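Side-chain contacts in probable secreted solute-binding lipoprotein (Streptomyces coelicolor, PDB 3I3V), which probably binds a solute outside the cell as the lipid-anchored receptor of a membrane transport system, its exact ligand being unknown: residues V12-G17 against P24-A29; D49-V54 against L77-V82; A251-P256 against P339-A344. One frame throughout, in Å; residues are numbered along the deposited sequence.

Contact 1: V12-G17 against P24-A29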
ATOM      1  N   VAL C  12      38.881 -34.707   1.185  1.00 35.48           N
ATOM      2  CA  VAL C  12      38.686 -34.843   2.620  1.00 33.42           C
ATOM      3  C   VAL C  12      39.543 -35.961   3.218  1.00 34.13           C
ATOM      4  O   VAL C  12      39.413 -37.121   2.832  1.00 34.05           O
ATOM      5  CB  VAL C  12      37.196 -35.150   2.936  1.00 31.99           C
ATOM      6  CG1 VAL C  12      37.003 -35.385   4.425  1.00 30.90           C
ATOM      7  CG2 VAL C  12      36.324 -34.009   2.456  1.00 29.10           C
ATOM      8  N   HIS C  13      40.410 -35.596   4.164  1.00 33.26           N
ATOM      9  CA  HIS C  13      41.274 -36.548   4.862  1.00 31.52           C
ATOM     10  C   HIS C  13      40.531 -36.894   6.148  1.00 29.14           C
ATOM     11  O   HIS C  13      40.445 -36.071   7.055  1.00 28.14           O
ATOM     12  CB  HIS C  13      42.627 -35.903   5.181  1.00 31.52           C
ATOM     13  CG  HIS C  13      43.731 -36.892   5.372  1.00 33.00           C
ATOM     14  ND1 HIS C  13      45.024 -36.521   5.629  1.00 33.75           N
ATOM     15  CD2 HIS C  13      43.718 -38.246   5.315  1.00 32.23           C
ATOM     16  CE1 HIS C  13      45.778 -37.609   5.720  1.00 34.02           C
ATOM     17  NE2 HIS C  13      45.010 -38.660   5.533  1.00 34.38           N
ATOM     18  N   THR C  14      40.014 -38.119   6.217  1.00 29.85           N
ATOM     19  CA  THR C  14      39.183 -38.579   7.332  1.00 30.63           C
ATOM     20  C   THR C  14      39.570 -39.874   8.004  1.00 30.42           C
ATOM     21  O   THR C  14      40.119 -40.767   7.372  1.00 31.79           O
ATOM     22  CB  THR C  14      37.757 -38.851   6.851  1.00 31.14           C
ATOM     23  OG1 THR C  14      37.413 -37.913   5.831  1.00 38.70           O
ATOM     24  CG2 THR C  14      36.779 -38.769   7.988  1.00 27.93           C
ATOM     25  N   GLN C  15      39.194 -39.992   9.275  1.00 31.08           N
ATOM     26  CA  GLN C  15      39.427 -41.205  10.049  1.00 29.79           C
ATOM     27  C   GLN C  15      38.211 -42.105   9.879  1.00 29.92           C
ATOM     28  O   GLN C  15      38.231 -43.261  10.293  1.00 32.09           O
ATOM     29  CB  GLN C  15      39.600 -40.883  11.528  1.00 28.85           C
ATOM     30  CG  GLN C  15      40.924 -40.239  11.861  1.00 27.97           C
ATOM     31  CD  GLN C  15      41.111 -40.046  13.344  1.00 26.12           C
ATOM     32  OE1 GLN C  15      40.229 -39.517  14.027  1.00 25.89           O
ATOM     33  NE2 GLN C  15      42.266 -40.467  13.859  1.00 25.87           N
ATOM     34  N   LEU C  16      37.155 -41.556   9.278  1.00 28.90           N
ATOM     35  CA  LEU C  16      35.913 -42.283   9.039  1.00 28.55           C
ATOM     36  C   LEU C  16      35.914 -42.871   7.639  1.00 30.59           C
ATOM     37  O   LEU C  16      36.461 -42.271   6.711  1.00 28.79           O
ATOM     38  CB  LEU C  16      34.702 -41.351   9.157  1.00 26.56           C
ATOM     39  CG  LEU C  16      34.413 -40.658  10.486  1.00 28.27           C
ATOM     40  CD1 LEU C  16      33.088 -39.924  10.380  1.00 24.48           C
ATOM     41  CD2 LEU C  16      34.367 -41.683  11.612  1.00 29.20           C
ATOM     42  N   GLY C  17      35.274 -44.027   7.476  1.00 30.97           N
ATOM     43  CA  GLY C  17      35.222 -44.640   6.157  1.00 33.96           C
ATOM     44  C   GLY C  17      35.311 -46.154   6.163  1.00 35.36           C
ATOM     45  O   GLY C  17      34.924 -46.806   5.197  1.00 36.16           O
ATOM     46  N   PRO C  24      29.614 -45.882   8.495  1.00 33.10           N
ATOM     47  CA  PRO C  24      28.476 -46.197   7.621  1.00 32.18           C
ATOM     48  C   PRO C  24      27.647 -44.963   7.280  1.00 30.88           C
ATOM     49  O   PRO C  24      27.338 -44.703   6.123  1.00 31.26           O
ATOM     50  CB  PRO C  24      27.677 -47.212   8.443  1.00 34.51           C
ATOM     51  CG  PRO C  24      28.750 -47.907   9.257  1.00 34.22           C
ATOM     52  CD  PRO C  24      29.602 -46.735   9.699  1.00 33.22           C
ATOM     53  N   THR C  25      27.286 -44.198   8.297  1.00 30.49           N
ATOM     54  CA  THR C  25      26.492 -43.004   8.078  1.00 29.01           C
ATOM     55  C   THR C  25      27.286 -41.885   7.399  1.00 30.61           C
ATOM     56  O   THR C  25      26.697 -41.047   6.700  1.00 29.89           O
ATOM     57  CB  THR C  25      25.907 -42.515   9.390  1.00 27.77           C
ATOM     58  OG1 THR C  25      25.250 -43.616  10.033  1.00 25.46           O
ATOM     59  CG2 THR C  25      24.902 -41.409   9.140  1.00 25.59           C
ATOM     60  N   TYR C  26      28.610 -41.864   7.587  1.00 27.00           N
ATOM     61  CA  TYR C  26      29.419 -40.839   6.931  1.00 26.43           C
ATOM     62  C   TYR C  26      29.411 -41.097   5.431  1.00 25.81           C
ATOM     63  O   TYR C  26      29.224 -40.183   4.642  1.00 26.77           O
ATOM     64  CB  TYR C  26      30.872 -40.852   7.416  1.00 26.15           C
ATOM     65  CG  TYR C  26      31.733 -39.891   6.624  1.00 25.85           C
ATOM     66  CD1 TYR C  26      31.526 -38.521   6.698  1.00 23.62           C
ATOM     67  CD2 TYR C  26      32.721 -40.358   5.762  1.00 27.11           C
ATOM     68  CE1 TYR C  26      32.281 -37.636   5.934  1.00 27.17           C
ATOM     69  CE2 TYR C  26      33.482 -39.486   4.991  1.00 27.09           C
ATOM     70  CZ  TYR C  26      33.261 -38.125   5.080  1.00 28.93           C
ATOM     71  OH  TYR C  26      34.025 -37.254   4.320  1.00 30.46           O
ATOM     72  N   LEU C  27      29.618 -42.348   5.037  1.00 26.23           N
ATOM     73  CA  LEU C  27      29.620 -42.684   3.623  1.00 28.66           C
ATOM     74  C   LEU C  27      28.285 -42.294   2.975  1.00 29.76           C
ATOM     75  O   LEU C  27      28.265 -41.665   1.918  1.00 30.18           O
ATOM     76  CB  LEU C  27      29.931 -44.179   3.439  1.00 26.90           C
ATOM     77  CG  LEU C  27      31.373 -44.554   3.852  1.00 27.49           C
ATOM     78  CD1 LEU C  27      31.607 -46.022   3.661  1.00 22.31           C
ATOM     79  CD2 LEU C  27      32.385 -43.772   3.020  1.00 26.78           C
ATOM     80  N   ALA C  28      27.171 -42.636   3.618  1.00 30.91           N
ATOM     81  CA  ALA C  28      25.861 -42.288   3.071  1.00 30.19           C
ATOM     82  C   ALA C  28      25.712 -40.775   2.947  1.00 30.12           C
ATOM     83  O   ALA C  28      25.108 -40.292   1.998  1.00 31.46           O
ATOM     84  CB  ALA C  28      24.751 -42.848   3.950  1.00 28.44           C
ATOM     85  N   ALA C  29      26.245 -40.026   3.907  1.00 29.80           N
ATOM     86  CA  ALA C  29      26.146 -38.572   3.846  1.00 31.02           C
ATOM     87  C   ALA C  29      26.946 -38.046   2.660  1.00 31.65           C
ATOM     88  O   ALA C  29      26.495 -37.140   1.971  1.00 33.82           O
ATOM     89  CB  ALA C  29      26.643 -37.938   5.144  1.00 31.56           C
TER
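Y26 reaches from its helix to three side chains of V12-G17, and it has far more surface buried here than any other residue, 94 Å² of a total of 238 Å². Its CG stands anti to the backbone N (chi1 174°), which carries the ring off the helix toward the strand. Contact begins at the root of the side chain: L16 CD1 lies 3.8 Å from Y26 CB and 4.0 Å from Y26 CG, while L16 CB is 4.1 Å from Y26 CD2. The leucine therefore meets the CB-CG end of the tyrosine with two of its carbons, at an oblique angle to the ring. At the far end, V12 approaches head-on from the strand, its CG1 3.5 Å from Y26 OH. T14 OG1 stands 3.8 Å from Y26 OH, too far for a hydrogen bond; the phenol oxygen is bonded instead to OD1 of N44 on strand 41-46. Strand 9-14, helix 23-36 and strand 41-46 form a beta-alpha-beta unit, and Y26 thus touches both of its parallel strands, by packing on one and by a hydrogen bond on the other. M69 of strand 67-70 also touches T14, L16 and Y26. Nearer the surface, L27 folds its CD1 to 3.7 Å from G17 O, an apolar methyl beside a backbone carbonyl. G17 has phi 143°, where a side chain would run into the preceding carbonyl oxygen, and its N is hydrogen-bonded to OG of S23, just ahead of P24-A29.

Contact 2: D49-V54 against L77-V82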
ATOM      1  N   ASP C  49      44.868 -44.036  13.263  1.00 31.29           N
ATOM      2  CA  ASP C  49      45.717 -43.419  14.272  1.00 32.13           C
ATOM      3  C   ASP C  49      46.846 -42.582  13.680  1.00 31.32           C
ATOM      4  O   ASP C  49      47.349 -41.664  14.335  1.00 30.60           O
ATOM      5  CB  ASP C  49      46.304 -44.504  15.180  1.00 33.51           C
ATOM      6  CG  ASP C  49      45.256 -45.132  16.081  1.00 36.91           C
ATOM      7  OD1 ASP C  49      45.529 -46.203  16.668  1.00 40.05           O
ATOM      8  OD2 ASP C  49      44.161 -44.544  16.208  1.00 37.71           O
ATOM      9  N   ASP C  50      47.235 -42.890  12.445  1.00 29.27           N
ATOM     10  CA  ASP C  50      48.313 -42.162  11.789  1.00 29.65           C
ATOM     11  C   ASP C  50      47.857 -41.071  10.808  1.00 30.15           C
ATOM     12  O   ASP C  50      48.638 -40.627   9.970  1.00 31.32           O
ATOM     13  CB  ASP C  50      49.228 -43.145  11.051  1.00 30.21           C
ATOM     14  CG  ASP C  50      48.530 -43.842   9.896  1.00 32.13           C
ATOM     15  OD1 ASP C  50      49.209 -44.547   9.121  1.00 33.70           O
ATOM     16  OD2 ASP C  50      47.297 -43.690   9.757  1.00 38.22           O
ATOM     17  N   LEU C  51      46.606 -40.634  10.896  1.00 29.16           N
ATOM     18  CA  LEU C  51      46.129 -39.596   9.977  1.00 28.10           C
ATOM     19  C   LEU C  51      46.889 -38.293  10.188  1.00 27.91           C
ATOM     20  O   LEU C  51      47.336 -37.662   9.227  1.00 29.27           O
ATOM     21  CB  LEU C  51      44.622 -39.351  10.160  1.00 25.63           C
ATOM     22  CG  LEU C  51      43.989 -38.214   9.343  1.00 25.01           C
ATOM     23  CD1 LEU C  51      42.490 -38.373   9.357  1.00 23.74           C
ATOM     24  CD2 LEU C  51      44.384 -36.840   9.920  1.00 23.91           C
ATOM     25  N   ALA C  52      47.015 -37.887  11.448  1.00 26.95           N
ATOM     26  CA  ALA C  52      47.727 -36.663  11.790  1.00 29.10           C
ATOM     27  C   ALA C  52      49.131 -36.654  11.181  1.00 30.99           C
ATOM     28  O   ALA C  52      49.548 -35.651  10.604  1.00 33.20           O
ATOM     29  CB  ALA C  52      47.811 -36.522  13.302  1.00 28.79           C
ATOM     30  N   GLN C  53      49.857 -37.763  11.309  1.00 31.26           N
ATOM     31  CA  GLN C  53      51.210 -37.867  10.757  1.00 33.56           C
ATOM     32  C   GLN C  53      51.165 -37.749   9.242  1.00 32.34           C
ATOM     33  O   GLN C  53      51.941 -37.005   8.652  1.00 32.77           O
ATOM     34  CB  GLN C  53      51.871 -39.213  11.128  1.00 37.10           C
ATOM     35  CG  GLN C  53      52.254 -39.408  12.610  1.00 43.26           C
ATOM     36  CD  GLN C  53      51.061 -39.634  13.556  1.00 46.74           C
ATOM     37  OE1 GLN C  53      51.246 -39.757  14.774  1.00 48.65           O
ATOM     38  NE2 GLN C  53      49.846 -39.689  13.005  1.00 46.56           N
ATOM     39  N   VAL C  54      50.257 -38.498   8.617  1.00 30.86           N
ATOM     40  CA  VAL C  54      50.118 -38.484   7.165  1.00 30.07           C
ATOM     41  C   VAL C  54      49.708 -37.109   6.677  1.00 30.71           C
ATOM     42  O   VAL C  54      50.159 -36.666   5.624  1.00 31.22           O
ATOM     43  CB  VAL C  54      49.063 -39.492   6.691  1.00 30.89           C
ATOM     44  CG1 VAL C  54      48.923 -39.439   5.162  1.00 27.83           C
ATOM     45  CG2 VAL C  54      49.453 -40.884   7.148  1.00 29.56           C
ATOM     46  N   LEU C  77      46.531 -30.895  18.610  1.00 31.11           N
ATOM     47  CA  LEU C  77      46.420 -29.797  19.554  1.00 31.70           C
ATOM     48  C   LEU C  77      47.436 -28.707  19.180  1.00 31.34           C
ATOM     49  O   LEU C  77      47.321 -27.558  19.603  1.00 30.69           O
ATOM     50  CB  LEU C  77      46.713 -30.335  20.953  1.00 32.05           C
ATOM     51  CG  LEU C  77      45.895 -29.983  22.195  1.00 35.40           C
ATOM     52  CD1 LEU C  77      44.494 -29.555  21.850  1.00 36.18           C
ATOM     53  CD2 LEU C  77      45.882 -31.215  23.096  1.00 35.45           C
ATOM     54  N   ALA C  78      48.420 -29.084  18.370  1.00 31.14           N
ATOM     55  CA  ALA C  78      49.479 -28.172  17.943  1.00 32.25           C
ATOM     56  C   ALA C  78      49.291 -27.596  16.544  1.00 33.22           C
ATOM     57  O   ALA C  78      50.075 -26.753  16.123  1.00 33.89           O
ATOM     58  CB  ALA C  78      50.832 -28.883  18.008  1.00 30.11           C
ATOM     59  N   TRP C  79      48.266 -28.040  15.829  1.00 32.14           N
ATOM     60  CA  TRP C  79      48.030 -27.565  14.466  1.00 31.71           C
ATOM     61  C   TRP C  79      47.638 -26.104  14.329  1.00 31.20           C
ATOM     62  O   TRP C  79      48.092 -25.427  13.416  1.00 32.17           O
ATOM     63  CB  TRP C  79      46.951 -28.413  13.780  1.00 29.18           C
ATOM     64  CG  TRP C  79      47.406 -29.782  13.371  1.00 29.38           C
ATOM     65  CD1 TRP C  79      48.676 -30.290  13.461  1.00 28.46           C
ATOM     66  CD2 TRP C  79      46.615 -30.793  12.733  1.00 27.56           C
ATOM     67  NE1 TRP C  79      48.722 -31.546  12.912  1.00 29.58           N
ATOM     68  CE2 TRP C  79      47.471 -31.881  12.459  1.00 27.92           C
ATOM     69  CE3 TRP C  79      45.265 -30.884  12.368  1.00 26.86           C
ATOM     70  CZ2 TRP C  79      47.021 -33.050  11.832  1.00 26.99           C
ATOM     71  CZ3 TRP C  79      44.819 -32.049  11.744  1.00 27.62           C
ATOM     72  CH2 TRP C  79      45.696 -33.113  11.484  1.00 27.12           C
ATOM     73  N   THR C  80      46.785 -25.627  15.224  1.00 32.38           N
ATOM     74  CA  THR C  80      46.300 -24.259  15.146  1.00 35.07           C
ATOM     75  C   THR C  80      47.379 -23.199  15.322  1.00 36.22           C
ATOM     76  O   THR C  80      47.482 -22.284  14.514  1.00 37.69           O
ATOM     77  CB  THR C  80      45.179 -24.001  16.179  1.00 34.75           C
ATOM     78  OG1 THR C  80      44.157 -24.990  16.028  1.00 37.46           O
ATOM     79  CG2 THR C  80      44.554 -22.634  15.958  1.00 34.32           C
ATOM     80  N   ASP C  81      48.195 -23.321  16.359  1.00 37.56           N
ATOM     81  CA  ASP C  81      49.220 -22.317  16.582  1.00 37.23           C
ATOM     82  C   ASP C  81      50.270 -22.237  15.474  1.00 36.40           C
ATOM     83  O   ASP C  81      50.677 -21.139  15.104  1.00 34.76           O
ATOM     84  CB  ASP C  81      49.900 -22.532  17.929  1.00 38.42           C
ATOM     85  CG  ASP C  81      50.666 -21.310  18.385  1.00 41.32           C
ATOM     86  OD1 ASP C  81      50.028 -20.246  18.533  1.00 42.04           O
ATOM     87  OD2 ASP C  81      51.895 -21.412  18.593  1.00 42.44           O
ATOM     88  N   VAL C  82      50.707 -23.377  14.940  1.00 34.60           N
ATOM     89  CA  VAL C  82      51.703 -23.344  13.869  1.00 35.22           C
ATOM     90  C   VAL C  82      51.095 -23.085  12.494  1.00 34.10           C
ATOM     91  O   VAL C  82      51.817 -22.869  11.527  1.00 34.62           O
ATOM     92  CB  VAL C  82      52.529 -24.652  13.792  1.00 36.26           C
ATOM     93  CG1 VAL C  82      53.274 -24.866  15.092  1.00 36.58           C
ATOM     94  CG2 VAL C  82      51.623 -25.829  13.478  1.00 33.92           C
TER
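W79 sends the six-membered end of its indole against the first turn of the helix that starts at L51, and the 100 Å² buried here rests on this one ring meeting two residues. The indole owes its position to two torsions: CG lies anti to the carbonyl carbon (chi1 -74°), and chi2 is close to zero (-5°). The side chain leaves its backbone toward the other segment, and the ring extends the reach far enough to span a CA separation of 9.5 Å between A52 and W79. A52 is met at the ring edge: its CA, near the indole plane, is 3.7 Å from W79 CZ2, whereas its CB, 3.9 Å from W79 CZ2, stands well to one side of that plane. A52 O also lies in the ring plane at that edge, 3.8 Å from W79 CZ2, so the aromatic rim faces backbone as well as a methyl group. In L51, CG is anti to the backbone N (chi1 175°); CD1 continues the chain toward Q15, and the other branch, CD2, comes to 4.2 Å from W79 CH2, near the ring plane. No hydrogen bond crosses between the segments. The polar edge of the indole is engaged farther along the same helix, where NE1 is hydrogen-bonded to OE2 of E56; with the rim against A52, this bond would restrict rotation of the ring. Y55 and W291 also meet the indole, W291 edge-to-face, while V68 and V70 of strand 67-70 touch both L51 and W79. The tryptophan thus packs between helix 51-60, the inner strand 67-70 and the short, weakly bonded helix at about 79-82, an aromatic-aliphatic core on one flank of the alpha/beta domain of a periplasmic-binding-protein fold.

Contact 3: A251-P256 against P339-A344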
ATOM      1  N   ALA C 251      29.643 -48.205  23.939  1.00 37.88           N
ATOM      2  CA  ALA C 251      29.802 -49.563  24.445  1.00 37.53           C
ATOM      3  C   ALA C 251      28.428 -50.056  24.896  1.00 37.90           C
ATOM      4  O   ALA C 251      28.088 -51.226  24.715  1.00 38.44           O
ATOM      5  CB  ALA C 251      30.785 -49.592  25.602  1.00 37.30           C
ATOM      6  N   LEU C 252      27.642 -49.151  25.475  1.00 38.18           N
ATOM      7  CA  LEU C 252      26.293 -49.465  25.942  1.00 38.39           C
ATOM      8  C   LEU C 252      25.398 -49.855  24.770  1.00 40.01           C
ATOM      9  O   LEU C 252      24.403 -50.573  24.936  1.00 39.41           O
ATOM     10  CB  LEU C 252      25.688 -48.254  26.658  1.00 36.87           C
ATOM     11  CG  LEU C 252      25.840 -48.129  28.176  1.00 35.43           C
ATOM     12  CD1 LEU C 252      26.797 -49.168  28.706  1.00 34.54           C
ATOM     13  CD2 LEU C 252      26.301 -46.728  28.508  1.00 32.73           C
ATOM     14  N   ALA C 253      25.756 -49.382  23.581  1.00 39.62           N
ATOM     15  CA  ALA C 253      24.977 -49.689  22.395  1.00 40.93           C
ATOM     16  C   ALA C 253      25.110 -51.156  22.021  1.00 41.36           C
ATOM     17  O   ALA C 253      24.285 -51.684  21.287  1.00 42.70           O
ATOM     18  CB  ALA C 253      25.426 -48.823  21.238  1.00 41.13           C
ATOM     19  N   LYS C 254      26.144 -51.815  22.530  1.00 43.03           N
ATOM     20  CA  LYS C 254      26.373 -53.223  22.220  1.00 44.05           C
ATOM     21  C   LYS C 254      25.873 -54.169  23.305  1.00 44.37           C
ATOM     22  O   LYS C 254      26.174 -55.362  23.271  1.00 44.33           O
ATOM     23  CB  LYS C 254      27.868 -53.488  21.977  1.00 45.69           C
ATOM     24  CG  LYS C 254      28.517 -52.668  20.839  1.00 46.02           C
ATOM     25  CD  LYS C 254      29.997 -53.035  20.696  1.00 48.05           C
ATOM     26  CE  LYS C 254      30.814 -51.987  19.931  1.00 49.47           C
ATOM     27  NZ  LYS C 254      30.519 -51.945  18.476  1.00 52.01           N
ATOM     28  N   VAL C 255      25.121 -53.635  24.267  1.00 44.77           N
ATOM     29  CA  VAL C 255      24.567 -54.443  25.353  1.00 44.42           C
ATOM     30  C   VAL C 255      23.425 -55.289  24.791  1.00 44.87           C
ATOM     31  O   VAL C 255      22.473 -54.755  24.221  1.00 44.17           O
ATOM     32  CB  VAL C 255      24.010 -53.548  26.506  1.00 45.11           C
ATOM     33  CG1 VAL C 255      23.282 -54.398  27.528  1.00 44.90           C
ATOM     34  CG2 VAL C 255      25.145 -52.797  27.190  1.00 43.35           C
ATOM     35  N   PRO C 256      23.514 -56.623  24.933  1.00 46.25           N
ATOM     36  CA  PRO C 256      22.482 -57.536  24.438  1.00 47.24           C
ATOM     37  C   PRO C 256      21.081 -57.034  24.758  1.00 48.16           C
ATOM     38  O   PRO C 256      20.732 -56.830  25.917  1.00 46.77           O
ATOM     39  CB  PRO C 256      22.820 -58.834  25.148  1.00 47.23           C
ATOM     40  CG  PRO C 256      24.312 -58.801  25.137  1.00 47.16           C
ATOM     41  CD  PRO C 256      24.611 -57.379  25.560  1.00 46.18           C
ATOM     42  N   PRO C 339      18.599 -48.270  22.342  1.00 34.66           N
ATOM     43  CA  PRO C 339      17.948 -47.972  23.623  1.00 33.95           C
ATOM     44  C   PRO C 339      18.750 -47.285  24.723  1.00 32.87           C
ATOM     45  O   PRO C 339      18.367 -46.217  25.189  1.00 34.34           O
ATOM     46  CB  PRO C 339      17.422 -49.337  24.059  1.00 35.74           C
ATOM     47  CG  PRO C 339      17.013 -49.933  22.761  1.00 35.61           C
ATOM     48  CD  PRO C 339      18.218 -49.620  21.890  1.00 34.94           C
ATOM     49  N   LEU C 340      19.848 -47.892  25.151  1.00 32.50           N
ATOM     50  CA  LEU C 340      20.643 -47.296  26.222  1.00 34.45           C
ATOM     51  C   LEU C 340      21.308 -45.998  25.782  1.00 33.63           C
ATOM     52  O   LEU C 340      21.519 -45.098  26.593  1.00 33.98           O
ATOM     53  CB  LEU C 340      21.692 -48.293  26.727  1.00 33.52           C
ATOM     54  CG  LEU C 340      21.090 -49.624  27.185  1.00 33.04           C
ATOM     55  CD1 LEU C 340      22.194 -50.540  27.638  1.00 32.23           C
ATOM     56  CD2 LEU C 340      20.077 -49.388  28.309  1.00 32.66           C
ATOM     57  N   VAL C 341      21.639 -45.905  24.498  1.00 33.47           N
ATOM     58  CA  VAL C 341      22.248 -44.690  23.968  1.00 33.57           C
ATOM     59  C   VAL C 341      21.202 -43.587  23.979  1.00 33.50           C
ATOM     60  O   VAL C 341      21.477 -42.464  24.404  1.00 34.70           O
ATOM     61  CB  VAL C 341      22.761 -44.895  22.527  1.00 32.70           C
ATOM     62  CG1 VAL C 341      23.271 -43.576  21.958  1.00 32.07           C
ATOM     63  CG2 VAL C 341      23.878 -45.928  22.524  1.00 31.14           C
ATOM     64  N   GLY C 342      19.996 -43.918  23.521  1.00 34.01           N
ATOM     65  CA  GLY C 342      18.913 -42.950  23.510  1.00 33.93           C
ATOM     66  C   GLY C 342      18.554 -42.500  24.918  1.00 34.64           C
ATOM     67  O   GLY C 342      18.279 -41.317  25.149  1.00 34.57           O
ATOM     68  N   ALA C 343      18.556 -43.436  25.868  1.00 34.36           N
ATOM     69  CA  ALA C 343      18.242 -43.108  27.264  1.00 36.24           C
ATOM     70  C   ALA C 343      19.321 -42.205  27.884  1.00 37.16           C
ATOM     71  O   ALA C 343      19.017 -41.308  28.680  1.00 39.38           O
ATOM     72  CB  ALA C 343      18.093 -44.389  28.091  1.00 34.90           C
ATOM     73  N   ALA C 344      20.580 -42.439  27.530  1.00 36.29           N
ATOM     74  CA  ALA C 344      21.660 -41.609  28.055  1.00 36.55           C
ATOM     75  C   ALA C 344      21.500 -40.180  27.525  1.00 36.45           C
ATOM     76  O   ALA C 344      21.725 -39.203  28.242  1.00 34.57           O
ATOM     77  CB  ALA C 344      23.013 -42.178  27.636  1.00 34.51           C
TER
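The backbones come closest where L252 and A253, at the start of a type I beta turn running to V255, face L340 and V341 on helix 339-345, with CA separations of 6.1 Å for L252 to L340 and 5.9 Å for A253 to V341. L340 has the largest buried surface, 69 Å² of the 206 Å² total. With CG anti to the carbonyl carbon (chi1 -56°), its side chain extends over the turn and presents CD1 to two different surfaces. One is polar: L252 O is 3.5 Å from L340 CD1. The other is V255, whose CB and CG2 both lie 3.7 Å from L340 CD1, the two side chains crossing at about a right angle. Nearer the backbone, L252 CB and L340 CB are 4.0 Å apart, which fits the short spacing of the main chains. A253 and V341 form a second contact: CG2 of V341, the branch beside the backbone N, comes to 3.5 Å from A253 CB. Around the segments, P127 of strand 122-131 touches both L252 and A344, and T263 of strand 263-266 touches L340. N238, on helix 230-238, touches V255. The contact therefore joins the type I turn L252-V255 to helix 339-345 beside these strands of the larger sheet. No hydrogen bond or charged pair crosses it, and L252 O, the carbonyl beside L340, accepts a bond from V255 N within its own turn. Cohesion between the segments probably rests mainly on van der Waals contact, of aliphatic groups with one another and with that already bonded carbonyl, without the directional restraint of a polar bond.

In the fold
From the N terminus, contact 1 closes first, over a short connection within the beta-alpha-beta unit of strands 9-14 and 41-46. Contact 2 follows, spanning a loop of 22 residues that includes strand 67-70. Contact 3 comes last, with 82 residues between its segments, among them strands 263-266, 280-284 and 326-327 of the larger sheet and 289-292 of the smaller. The three are in series; none nests or crosses. Contact 1 includes a strand of the four-stranded sheet and contact 2 packs against that sheet; they touch directly, Q15 CG lying 3.5 Å from L51 CD1. Contact 3 ties its segments together beside the larger sheet, its centre about 32 Å from that of contact 2, across the chain's centre.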